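Local coordinates for folylpolyglutamate synthase protein FOLC (Mycobacterium tuberculosis, PDB 2VOS) that probably adds L-glutamate to dihydropteroate and to tetrahydrofolate polyglutamates at the cost of ATP, and is captured here with bound ADP, at residues A[55-60]-A[125-130]; A[154-159]-A[182-187]; A[429-434]-A[440-445]. One frame throughout, in Å; residues are numbered along the deposited sequence.

Contact 1. Residues A[55-60]-A[125-130]; sequences DLLGSP and REIEPL
Leu57 meets Leu130 and Ile127 chiefly through its CD1 methyl, with CD2 adding a lighter touch on CG2 of Ile127, and this is the tight part of the contact. Its CD1 lies 3.9 Å from CG of Leu130 and equally far from CD2 of the same residue, while CG2 of Ile127 approaches that CD1 to 4.0 Å. Both torsions of Leu57 are off-staggered (chi1 -101°, chi2 5°), and with them the branched end comes nearer to the helix than the direction of CB would suggest. From helix 117-140, buried Ile127 presents CG2, the branch anti to its own carbonyl carbon.

The solvent side is looser. Leu56 is exposed; its CB points at the helix, yet stays 4.3 Å from CG of Leu130, and its CD1 reaches only the backbone O of Leu130, at 3.9 Å. No hydrogen bond crosses between 55-60 and 125-130; van der Waals contact, mostly apolar, joins them. Just beyond Leu57 the chain turns away at Gly58, whose positive phi belongs to a Schellman motif at the C-terminal end of helix 48-56.

Within the fold, Leu56 also touches Leu133 and Ile134 further along helix 117-140, Leu130 packs on Leu53, and Ile127 lies on helix 151-165 at Ala161.

Contact 2. Residues A[154-159]-A[182-187]; sequences VLTAMA and DATNVI
Thr156, on helix 151-165, faces Thr184, their CA atoms 6.4 Å apart, where a type I turn from Asp182 to Asn185 brings the loop between strands 170-174 and 191-194 of the ATP-binding Mur ligase middle domain past the helix. The CB of Thr156 points at this turn and, with chi1 at -69°, CG2 stands anti to the backbone N and projects over the turn backbone, 3.8 Å from O of Ala183 and 4.0 Å from CA of Thr184. OG1 lies alongside the methyl of Ala183 and bonds within its own helix, to O of Phe152. The two threonine side chains cross at about a right angle, CG2 to CG2, at 4.1 Å.

Thr184 thus offers the helix a methyl and turns its hydroxyl away from Thr156, to Asp182 and to His68 of strand 66-70. Its OG1 donates to OD2 of Asp182 over 2.5 Å, meeting the anti lone pair of that oxygen. The backbone N of Thr184 reaches the same OD2 at 3.0 Å from well above the carboxylate plane, 52° out of it, forming an Asx turn. Gly176 N also bonds to OD2, and Met177 N to OD1.

No hydrogen bond joins the two segments: this buried interface is one of van der Waals contact. The carboxylate of Asp182 holds the turn in shape, and the backbone N-H groups of Thr184, Gly176 and Met177 would be expected to stabilise its negative charge.

Contact 3. Residues A[429-434]-A[440-445]; sequences RVRTAE and IDVATS
Two torsions bring Arg431 and Val442 together between strand 430-432 and helix 436-451. In Arg431, chi1 of -75° sets CG anti to the carbonyl carbon, and the chain then runs extended from CG to NE, so that its aliphatic part passes obliquely across the valine. In Val442, chi1 of 176° places CG1 anti to the backbone N. The outcome is a meeting of CD of Arg431 with CG1 of Val442 at 4.1 Å: the arginine touches with a methylene and not with its guanidinium group.

The second valine methyl serves a different neighbour. CG2 of Val442 faces CB of Ala433 at 4.4 Å, a light apolar contact. Because Arg431 and Ala433 are two residues apart in an extended chain, both direct CB toward the helix, whereas that of Thr432 between them points away and packs on Val414 and Ala418 of helix 414-425. Val442 therefore addresses both residues, one through each methyl.

Two hydroxyls of the helix bond back to its own carbonyls. Thr444 OG1 donates to O of Ile440 over 2.6 Å, and Thr444 N donates to that same oxygen over 2.9 Å; the two arrive from opposite faces of the carbonyl plane. At the next residue, Ser445 OG donates to O of Val442 at 3.0 Å, with a C=O...O angle of 127°.

This is a strand-helix unit of the glutamate ligase domain: an edge strand of the mixed sheet, beside strand 400-403, and the helix that follows it, packed on one face. Val442 also rests on Val402, and Arg431 extends onto Leu446. No hydrogen bond links the two segments; the arginine contributes its hydrocarbon stem, and its guanidinium group makes no contact with 440-445.

Overall arrangement
Contacts 1 and 2 form one continuous region, their centres 12 Å apart: CD1 of Ile127 packs 3.7 Å from CG of Met158 and 3.8 Å from CB of Ala157, so consecutive helices 117-140 and 151-165 connect them. Contact 3 stands apart, on the opposite side of the chain's centre, about 40 Å from contact 2 and 48 Å from contact 1 between centres. Contact 2 belongs to the Mur ligase middle domain and contact 3 to the glutamate ligase domain. Contact 2 approaches the nucleotide site, the side chain of Thr184 lying about 9 Å from that of Lys75 and about 12 Å from bound ADP; contacts 1 and 3 are remote from it.

Contact 1. Residues A[55-60]-A[125-130]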
ATOM      1  N   ASP A  55     -11.308  22.832  -9.197  1.00 44.19           N
ATOM      2  CA  ASP A  55     -11.781  24.220  -9.331  1.00 45.79           C
ATOM      3  C   ASP A  55     -13.280  24.410  -9.046  1.00 45.79           C
ATOM      4  O   ASP A  55     -13.670  25.325  -8.318  1.00 46.83           O
ATOM      5  CB  ASP A  55     -11.504  24.789 -10.720  1.00 46.64           C
ATOM      6  CG  ASP A  55     -10.088  25.109 -10.903  1.00 52.96           C
ATOM      7  OD1 ASP A  55      -9.283  24.777  -9.974  1.00 60.32           O
ATOM      8  OD2 ASP A  55      -9.763  25.682 -11.966  1.00 57.65           O
ATOM      9  N   LEU A  56     -14.102  23.594  -9.680  1.00 45.24           N
ATOM     10  CA  LEU A  56     -15.548  23.636  -9.453  1.00 46.25           C
ATOM     11  C   LEU A  56     -15.908  23.394  -7.980  1.00 45.99           C
ATOM     12  O   LEU A  56     -16.901  23.919  -7.483  1.00 44.47           O
ATOM     13  CB  LEU A  56     -16.246  22.553 -10.298  1.00 45.61           C
ATOM     14  CG  LEU A  56     -16.341  22.835 -11.805  1.00 48.82           C
ATOM     15  CD1 LEU A  56     -17.016  21.655 -12.515  1.00 52.00           C
ATOM     16  CD2 LEU A  56     -17.137  24.122 -12.039  1.00 50.65           C
ATOM     17  N   LEU A  57     -15.134  22.540  -7.316  1.00 45.68           N
ATOM     18  CA  LEU A  57     -15.420  22.150  -5.901  1.00 45.62           C
ATOM     19  C   LEU A  57     -14.971  23.231  -4.955  1.00 46.40           C
ATOM     20  O   LEU A  57     -15.183  23.110  -3.741  1.00 48.15           O
ATOM     21  CB  LEU A  57     -14.650  20.892  -5.550  1.00 45.84           C
ATOM     22  CG  LEU A  57     -15.389  19.552  -5.552  1.00 46.96           C
ATOM     23  CD1 LEU A  57     -16.785  19.643  -6.022  1.00 45.33           C
ATOM     24  CD2 LEU A  57     -14.655  18.412  -6.210  1.00 47.12           C
ATOM     25  N   GLY A  58     -14.279  24.255  -5.456  1.00 44.87           N
ATOM     26  CA  GLY A  58     -13.693  25.227  -4.558  1.00 44.70           C
ATOM     27  C   GLY A  58     -12.270  24.881  -4.094  1.00 44.82           C
ATOM     28  O   GLY A  58     -11.787  25.458  -3.106  1.00 45.30           O
ATOM     29  N   SER A  59     -11.570  23.984  -4.795  1.00 43.59           N
ATOM     30  CA  SER A  59     -10.162  23.638  -4.418  1.00 43.06           C
ATOM     31  C   SER A  59     -10.015  23.135  -2.970  1.00 41.74           C
ATOM     32  O   SER A  59      -9.138  23.577  -2.225  1.00 42.36           O
ATOM     33  CB  SER A  59      -9.185  24.811  -4.693  1.00 44.34           C
ATOM     34  OG  SER A  59      -9.162  25.087  -6.093  1.00 45.59           O
ATOM     35  N   PRO A  60     -10.886  22.188  -2.561  1.00 41.36           N
ATOM     36  CA  PRO A  60     -10.810  21.654  -1.206  1.00 40.47           C
ATOM     37  C   PRO A  60      -9.415  21.102  -0.873  1.00 41.07           C
ATOM     38  O   PRO A  60      -8.951  21.150   0.292  1.00 43.05           O
ATOM     39  CB  PRO A  60     -11.897  20.558  -1.224  1.00 39.75           C
ATOM     40  CG  PRO A  60     -11.961  20.120  -2.738  1.00 41.38           C
ATOM     41  CD  PRO A  60     -11.898  21.488  -3.382  1.00 39.93           C
ATOM     42  N   ARG A 125     -22.424  11.576  -3.764  1.00 42.24           N
ATOM     43  CA  ARG A 125     -23.600  12.330  -4.160  1.00 43.31           C
ATOM     44  C   ARG A 125     -23.323  13.815  -4.129  1.00 44.55           C
ATOM     45  O   ARG A 125     -23.779  14.566  -4.987  1.00 44.90           O
ATOM     46  CB  ARG A 125     -24.766  12.053  -3.225  1.00 43.93           C
ATOM     47  CG  ARG A 125     -25.429  10.661  -3.338  1.00 48.93           C
ATOM     48  CD  ARG A 125     -26.794  10.745  -2.591  1.00 58.48           C
ATOM     49  NE  ARG A 125     -27.695   9.643  -2.915  1.00 65.96           N
ATOM     50  CZ  ARG A 125     -28.551   9.666  -3.935  1.00 69.32           C
ATOM     51  NH1 ARG A 125     -28.619  10.744  -4.729  1.00 69.64           N
ATOM     52  NH2 ARG A 125     -29.339   8.613  -4.164  1.00 70.97           N
ATOM     53  N   GLU A 126     -22.586  14.281  -3.127  1.00 45.25           N
ATOM     54  CA  GLU A 126     -22.354  15.723  -3.047  1.00 46.15           C
ATOM     55  C   GLU A 126     -21.470  16.239  -4.187  1.00 45.32           C
ATOM     56  O   GLU A 126     -21.745  17.322  -4.705  1.00 46.02           O
ATOM     57  CB  GLU A 126     -21.821  16.148  -1.685  1.00 47.38           C
ATOM     58  CG  GLU A 126     -20.341  16.341  -1.617  1.00 52.59           C
ATOM     59  CD  GLU A 126     -19.899  16.708  -0.180  1.00 58.11           C
ATOM     60  OE1 GLU A 126     -20.747  17.168   0.600  1.00 62.24           O
ATOM     61  OE2 GLU A 126     -18.731  16.528   0.165  1.00 57.42           O
ATOM     62  N   ILE A 127     -20.441  15.485  -4.615  1.00 43.54           N
ATOM     63  CA  ILE A 127     -19.670  15.936  -5.772  1.00 42.55           C
ATOM     64  C   ILE A 127     -20.244  15.552  -7.148  1.00 42.37           C
ATOM     65  O   ILE A 127     -19.892  16.180  -8.156  1.00 42.29           O
ATOM     66  CB  ILE A 127     -18.192  15.571  -5.704  1.00 42.90           C
ATOM     67  CG1 ILE A 127     -17.992  14.076  -5.907  1.00 42.65           C
ATOM     68  CG2 ILE A 127     -17.546  16.068  -4.363  1.00 39.83           C
ATOM     69  CD1 ILE A 127     -16.506  13.760  -6.271  1.00 41.82           C
ATOM     70  N   GLU A 128     -21.180  14.611  -7.194  1.00 41.52           N
ATOM     71  CA  GLU A 128     -21.606  14.034  -8.491  1.00 42.57           C
ATOM     72  C   GLU A 128     -22.071  15.094  -9.525  1.00 43.23           C
ATOM     73  O   GLU A 128     -21.747  14.981 -10.723  1.00 44.38           O
ATOM     74  CB  GLU A 128     -22.721  12.987  -8.302  1.00 42.67           C
ATOM     75  CG  GLU A 128     -23.080  12.225  -9.618  1.00 43.18           C
ATOM     76  CD  GLU A 128     -24.250  11.255  -9.428  1.00 41.81           C
ATOM     77  OE1 GLU A 128     -25.308  11.725  -9.010  1.00 42.30           O
ATOM     78  OE2 GLU A 128     -24.116  10.040  -9.706  1.00 44.52           O
ATOM     79  N   PRO A 129     -22.888  16.090  -9.093  1.00 42.99           N
ATOM     80  CA  PRO A 129     -23.290  17.037 -10.162  1.00 42.42           C
ATOM     81  C   PRO A 129     -22.051  17.743 -10.839  1.00 42.90           C
ATOM     82  O   PRO A 129     -22.093  18.075 -12.029  1.00 41.44           O
ATOM     83  CB  PRO A 129     -24.202  18.061  -9.442  1.00 42.24           C
ATOM     84  CG  PRO A 129     -24.596  17.439  -8.122  1.00 43.87           C
ATOM     85  CD  PRO A 129     -23.549  16.356  -7.791  1.00 42.44           C
ATOM     86  N   LEU A 130     -20.961  17.956 -10.087  1.00 42.78           N
ATOM     87  CA  LEU A 130     -19.784  18.629 -10.637  1.00 43.49           C
ATOM     88  C   LEU A 130     -18.974  17.641 -11.470  1.00 42.96           C
ATOM     89  O   LEU A 130     -18.387  18.004 -12.489  1.00 43.48           O
ATOM     90  CB  LEU A 130     -18.909  19.228  -9.505  1.00 43.55           C
ATOM     91  CG  LEU A 130     -19.536  20.355  -8.645  1.00 45.66           C
ATOM     92  CD1 LEU A 130     -20.342  21.296  -9.563  1.00 44.47           C
ATOM     93  CD2 LEU A 130     -20.415  19.767  -7.488  1.00 46.72           C
TER

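Contact 2. Residues A[154-159]-A[182-187]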
ATOM      1  N   VAL A 154     -12.429  10.235  -9.666  1.00 42.94           N
ATOM      2  CA  VAL A 154     -13.576  10.474  -8.815  1.00 43.03           C
ATOM      3  C   VAL A 154     -13.299  10.089  -7.346  1.00 43.55           C
ATOM      4  O   VAL A 154     -13.648  10.862  -6.438  1.00 44.04           O
ATOM      5  CB  VAL A 154     -14.835   9.765  -9.360  1.00 41.79           C
ATOM      6  CG1 VAL A 154     -15.999  10.011  -8.411  1.00 43.64           C
ATOM      7  CG2 VAL A 154     -15.161  10.303 -10.778  1.00 44.12           C
ATOM      8  N   LEU A 155     -12.689   8.916  -7.099  1.00 43.73           N
ATOM      9  CA  LEU A 155     -12.345   8.548  -5.732  1.00 43.28           C
ATOM     10  C   LEU A 155     -11.435   9.588  -5.101  1.00 42.23           C
ATOM     11  O   LEU A 155     -11.569   9.938  -3.928  1.00 42.22           O
ATOM     12  CB  LEU A 155     -11.645   7.197  -5.699  1.00 43.25           C
ATOM     13  CG  LEU A 155     -12.500   5.991  -6.020  1.00 48.74           C
ATOM     14  CD1 LEU A 155     -11.593   4.711  -6.273  1.00 47.35           C
ATOM     15  CD2 LEU A 155     -13.556   5.775  -4.930  1.00 50.86           C
ATOM     16  N   THR A 156     -10.509  10.114  -5.891  1.00 41.94           N
ATOM     17  CA  THR A 156      -9.529  11.042  -5.356  1.00 41.89           C
ATOM     18  C   THR A 156     -10.249  12.341  -5.018  1.00 42.12           C
ATOM     19  O   THR A 156     -10.015  12.918  -3.967  1.00 42.00           O
ATOM     20  CB  THR A 156      -8.417  11.268  -6.360  1.00 42.77           C
ATOM     21  OG1 THR A 156      -7.662  10.040  -6.459  1.00 44.35           O
ATOM     22  CG2 THR A 156      -7.465  12.441  -5.911  1.00 41.63           C
ATOM     23  N   ALA A 157     -11.175  12.767  -5.878  1.00 40.97           N
ATOM     24  CA  ALA A 157     -11.927  13.957  -5.586  1.00 40.26           C
ATOM     25  C   ALA A 157     -12.802  13.767  -4.350  1.00 40.74           C
ATOM     26  O   ALA A 157     -12.935  14.661  -3.513  1.00 41.92           O
ATOM     27  CB  ALA A 157     -12.795  14.361  -6.803  1.00 38.24           C
HETATM   28  N   MSE A 158     -13.417  12.601  -4.252  1.00 40.69           N
HETATM   29  CA  MSE A 158     -14.158  12.280  -3.038  1.00 41.69           C
HETATM   30  C   MSE A 158     -13.312  12.394  -1.778  1.00 41.06           C
HETATM   31  O   MSE A 158     -13.767  12.950  -0.761  1.00 40.80           O
HETATM   32  CB  MSE A 158     -14.774  10.863  -3.145  1.00 42.52           C
HETATM   33  CG  MSE A 158     -15.931  10.784  -4.138  1.00 40.71           C
HETATM   34 SE   MSE A 158     -16.378   8.881  -4.426  1.00 44.51          SE
HETATM   35  CE  MSE A 158     -16.836   8.345  -2.628  1.00 44.03           C
ATOM     36  N   ALA A 159     -12.088  11.846  -1.793  1.00 40.94           N
ATOM     37  CA  ALA A 159     -11.254  11.899  -0.585  1.00 39.75           C
ATOM     38  C   ALA A 159     -11.013  13.400  -0.232  1.00 40.48           C
ATOM     39  O   ALA A 159     -11.142  13.843   0.967  1.00 41.08           O
ATOM     40  CB  ALA A 159      -9.924  11.164  -0.829  1.00 38.29           C
ATOM     41  N   ASP A 182      -0.420  11.446 -11.729  1.00 41.54           N
ATOM     42  CA  ASP A 182      -1.443  10.752 -10.928  1.00 41.29           C
ATOM     43  C   ASP A 182      -2.511  11.784 -10.510  1.00 41.62           C
ATOM     44  O   ASP A 182      -2.176  12.945 -10.272  1.00 42.16           O
ATOM     45  CB  ASP A 182      -0.788  10.160  -9.643  1.00 41.06           C
ATOM     46  CG  ASP A 182      -1.762   9.353  -8.835  1.00 43.23           C
ATOM     47  OD1 ASP A 182      -2.152   8.269  -9.355  1.00 40.39           O
ATOM     48  OD2 ASP A 182      -2.197   9.852  -7.756  1.00 39.63           O
ATOM     49  N   ALA A 183      -3.767  11.361 -10.364  1.00 40.83           N
ATOM     50  CA  ALA A 183      -4.854  12.269  -9.996  1.00 40.26           C
ATOM     51  C   ALA A 183      -4.596  13.000  -8.658  1.00 39.36           C
ATOM     52  O   ALA A 183      -5.102  14.096  -8.460  1.00 38.87           O
ATOM     53  CB  ALA A 183      -6.244  11.485  -9.933  1.00 39.87           C
ATOM     54  N   THR A 184      -3.796  12.416  -7.759  1.00 39.17           N
ATOM     55  CA  THR A 184      -3.560  13.057  -6.454  1.00 39.26           C
ATOM     56  C   THR A 184      -2.608  14.243  -6.608  1.00 39.36           C
ATOM     57  O   THR A 184      -2.430  15.017  -5.669  1.00 38.20           O
ATOM     58  CB  THR A 184      -2.877  12.059  -5.429  1.00 39.66           C
ATOM     59  OG1 THR A 184      -1.640  11.550  -5.974  1.00 38.47           O
ATOM     60  CG2 THR A 184      -3.813  10.848  -5.156  1.00 41.55           C
ATOM     61  N   ASN A 185      -1.983  14.377  -7.779  1.00 38.74           N
ATOM     62  CA  ASN A 185      -0.869  15.329  -7.884  1.00 39.39           C
ATOM     63  C   ASN A 185      -1.361  16.774  -8.143  1.00 40.01           C
ATOM     64  O   ASN A 185      -0.847  17.460  -8.997  1.00 40.45           O
ATOM     65  CB  ASN A 185       0.136  14.876  -8.939  1.00 38.03           C
ATOM     66  CG  ASN A 185       1.489  15.558  -8.784  1.00 43.23           C
ATOM     67  OD1 ASN A 185       1.872  15.923  -7.671  1.00 43.79           O
ATOM     68  ND2 ASN A 185       2.218  15.719  -9.884  1.00 40.14           N
ATOM     69  N   VAL A 186      -2.337  17.229  -7.378  1.00 40.64           N
ATOM     70  CA  VAL A 186      -2.870  18.563  -7.501  1.00 41.19           C
ATOM     71  C   VAL A 186      -2.818  19.231  -6.124  1.00 42.44           C
ATOM     72  O   VAL A 186      -3.600  20.154  -5.860  1.00 43.12           O
ATOM     73  CB  VAL A 186      -4.387  18.517  -7.966  1.00 41.22           C
ATOM     74  CG1 VAL A 186      -4.441  18.183  -9.411  1.00 38.77           C
ATOM     75  CG2 VAL A 186      -5.194  17.462  -7.156  1.00 43.91           C
ATOM     76  N   ILE A 187      -1.924  18.753  -5.240  1.00 43.11           N
ATOM     77  CA  ILE A 187      -1.886  19.231  -3.865  1.00 42.52           C
ATOM     78  C   ILE A 187      -0.647  20.038  -3.420  1.00 44.42           C
ATOM     79  O   ILE A 187      -0.716  20.713  -2.330  1.00 44.64           O
ATOM     80  CB  ILE A 187      -2.094  18.102  -2.876  1.00 42.12           C
ATOM     81  CG1 ILE A 187      -1.140  16.926  -3.150  1.00 40.28           C
ATOM     82  CG2 ILE A 187      -3.524  17.661  -2.978  1.00 41.55           C
ATOM     83  CD1 ILE A 187      -1.303  15.750  -2.093  1.00 38.79           C
TER

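Contact 3. Residues A[429-434]-A[440-445]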
ATOM      1  N   ARG A 429       5.248 -29.948  -6.556  1.00 48.37           N
ATOM      2  CA  ARG A 429       4.963 -29.013  -5.458  1.00 47.44           C
ATOM      3  C   ARG A 429       3.844 -28.019  -5.794  1.00 47.41           C
ATOM      4  O   ARG A 429       3.664 -26.965  -5.120  1.00 46.52           O
ATOM      5  CB  ARG A 429       6.256 -28.288  -5.075  1.00 47.43           C
ATOM      6  CG  ARG A 429       7.329 -29.222  -4.556  1.00 46.15           C
ATOM      7  CD  ARG A 429       8.671 -28.507  -4.533  1.00 43.99           C
ATOM      8  NE  ARG A 429       8.660 -27.333  -3.650  1.00 42.16           N
ATOM      9  CZ  ARG A 429       9.617 -26.401  -3.693  1.00 42.34           C
ATOM     10  NH1 ARG A 429      10.632 -26.527  -4.570  1.00 38.88           N
ATOM     11  NH2 ARG A 429       9.593 -25.344  -2.873  1.00 40.44           N
ATOM     12  N   VAL A 430       3.091 -28.339  -6.839  1.00 46.01           N
ATOM     13  CA  VAL A 430       2.065 -27.421  -7.305  1.00 46.78           C
ATOM     14  C   VAL A 430       0.691 -28.077  -7.323  1.00 46.91           C
ATOM     15  O   VAL A 430       0.535 -29.192  -7.798  1.00 46.27           O
ATOM     16  CB  VAL A 430       2.368 -26.870  -8.736  1.00 47.32           C
ATOM     17  CG1 VAL A 430       1.262 -25.835  -9.154  1.00 45.76           C
ATOM     18  CG2 VAL A 430       3.796 -26.273  -8.808  1.00 48.06           C
ATOM     19  N   ARG A 431      -0.308 -27.390  -6.804  1.00 45.51           N
ATOM     20  CA  ARG A 431      -1.676 -27.866  -6.938  1.00 45.90           C
ATOM     21  C   ARG A 431      -2.543 -26.726  -7.427  1.00 44.81           C
ATOM     22  O   ARG A 431      -2.132 -25.550  -7.357  1.00 45.14           O
ATOM     23  CB  ARG A 431      -2.148 -28.449  -5.606  1.00 46.20           C
ATOM     24  CG  ARG A 431      -1.484 -29.820  -5.395  1.00 51.72           C
ATOM     25  CD  ARG A 431      -1.962 -30.500  -4.100  1.00 61.12           C
ATOM     26  NE  ARG A 431      -1.390 -31.842  -3.854  1.00 66.50           N
ATOM     27  CZ  ARG A 431      -0.083 -32.102  -3.706  1.00 69.86           C
ATOM     28  NH1 ARG A 431       0.842 -31.130  -3.817  1.00 70.72           N
ATOM     29  NH2 ARG A 431       0.312 -33.339  -3.450  1.00 68.97           N
ATOM     30  N   THR A 432      -3.735 -27.039  -7.913  1.00 44.50           N
ATOM     31  CA  THR A 432      -4.628 -26.006  -8.431  1.00 44.71           C
ATOM     32  C   THR A 432      -5.982 -26.082  -7.746  1.00 45.60           C
ATOM     33  O   THR A 432      -6.379 -27.132  -7.245  1.00 45.41           O
ATOM     34  CB  THR A 432      -4.872 -26.175  -9.970  1.00 44.77           C
ATOM     35  OG1 THR A 432      -5.545 -27.399 -10.187  1.00 45.46           O
ATOM     36  CG2 THR A 432      -3.583 -26.108 -10.803  1.00 40.42           C
ATOM     37  N   ALA A 433      -6.710 -24.982  -7.726  1.00 45.28           N
ATOM     38  CA  ALA A 433      -8.074 -25.002  -7.197  1.00 46.34           C
ATOM     39  C   ALA A 433      -8.835 -23.903  -7.937  1.00 47.44           C
ATOM     40  O   ALA A 433      -8.263 -22.853  -8.235  1.00 46.29           O
ATOM     41  CB  ALA A 433      -8.087 -24.742  -5.661  1.00 46.54           C
ATOM     42  N   GLU A 434     -10.121 -24.142  -8.201  1.00 48.72           N
ATOM     43  CA  GLU A 434     -10.916 -23.250  -9.042  1.00 49.93           C
ATOM     44  C   GLU A 434     -11.140 -21.899  -8.396  1.00 49.69           C
ATOM     45  O   GLU A 434     -11.324 -20.885  -9.106  1.00 50.86           O
ATOM     46  CB  GLU A 434     -12.271 -23.876  -9.392  1.00 51.22           C
ATOM     47  CG  GLU A 434     -12.181 -25.196 -10.213  1.00 57.46           C
ATOM     48  CD  GLU A 434     -13.565 -25.700 -10.692  1.00 66.07           C
ATOM     49  OE1 GLU A 434     -14.534 -24.892 -10.745  1.00 69.54           O
ATOM     50  OE2 GLU A 434     -13.694 -26.909 -11.020  1.00 68.30           O
ATOM     51  N   ILE A 440      -7.868 -22.662  -0.215  1.00 44.36           N
ATOM     52  CA  ILE A 440      -7.582 -22.741   1.218  1.00 45.65           C
ATOM     53  C   ILE A 440      -7.879 -24.143   1.788  1.00 47.01           C
ATOM     54  O   ILE A 440      -7.197 -24.627   2.723  1.00 46.76           O
ATOM     55  CB  ILE A 440      -8.256 -21.610   2.026  1.00 45.53           C
ATOM     56  CG1 ILE A 440      -7.623 -20.262   1.639  1.00 43.96           C
ATOM     57  CG2 ILE A 440      -8.054 -21.828   3.533  1.00 46.40           C
ATOM     58  CD1 ILE A 440      -8.490 -19.064   1.898  1.00 44.71           C
ATOM     59  N   ASP A 441      -8.912 -24.789   1.254  1.00 47.64           N
ATOM     60  CA  ASP A 441      -9.243 -26.106   1.759  1.00 48.53           C
ATOM     61  C   ASP A 441      -8.123 -27.054   1.326  1.00 47.73           C
ATOM     62  O   ASP A 441      -7.722 -27.928   2.083  1.00 47.99           O
ATOM     63  CB  ASP A 441     -10.629 -26.603   1.237  1.00 50.39           C
ATOM     64  CG  ASP A 441     -11.843 -25.938   1.967  1.00 53.99           C
ATOM     65  OD1 ASP A 441     -11.673 -25.179   2.968  1.00 57.78           O
ATOM     66  OD2 ASP A 441     -12.983 -26.163   1.519  1.00 59.83           O
ATOM     67  N   VAL A 442      -7.654 -26.913   0.086  1.00 46.21           N
ATOM     68  CA  VAL A 442      -6.540 -27.736  -0.367  1.00 45.30           C
ATOM     69  C   VAL A 442      -5.320 -27.516   0.540  1.00 44.97           C
ATOM     70  O   VAL A 442      -4.731 -28.504   1.037  1.00 45.20           O
ATOM     71  CB  VAL A 442      -6.214 -27.535  -1.869  1.00 44.26           C
ATOM     72  CG1 VAL A 442      -4.974 -28.338  -2.283  1.00 46.53           C
ATOM     73  CG2 VAL A 442      -7.405 -27.998  -2.739  1.00 46.74           C
ATOM     74  N   ALA A 443      -4.948 -26.247   0.797  1.00 44.56           N
ATOM     75  CA  ALA A 443      -3.774 -25.949   1.611  1.00 44.20           C
ATOM     76  C   ALA A 443      -3.965 -26.582   2.964  1.00 45.24           C
ATOM     77  O   ALA A 443      -3.017 -27.074   3.589  1.00 44.68           O
ATOM     78  CB  ALA A 443      -3.542 -24.417   1.765  1.00 43.49           C
ATOM     79  N   THR A 444      -5.195 -26.565   3.446  1.00 45.85           N
ATOM     80  CA  THR A 444      -5.438 -27.026   4.785  1.00 46.04           C
ATOM     81  C   THR A 444      -5.183 -28.524   4.858  1.00 46.44           C
ATOM     82  O   THR A 444      -4.614 -29.002   5.824  1.00 46.97           O
ATOM     83  CB  THR A 444      -6.882 -26.719   5.260  1.00 46.00           C
ATOM     84  OG1 THR A 444      -7.061 -25.295   5.265  1.00 46.96           O
ATOM     85  CG2 THR A 444      -7.147 -27.349   6.687  1.00 46.29           C
ATOM     86  N   SER A 445      -5.604 -29.265   3.848  1.00 46.91           N
ATOM     87  CA  SER A 445      -5.381 -30.687   3.910  1.00 47.84           C
ATOM     88  C   SER A 445      -3.865 -30.978   3.758  1.00 47.18           C
ATOM     89  O   SER A 445      -3.357 -31.901   4.362  1.00 46.32           O
ATOM     90  CB  SER A 445      -6.278 -31.458   2.926  1.00 48.27           C
ATOM     91  OG  SER A 445      -5.886 -31.207   1.595  1.00 53.60           O
TER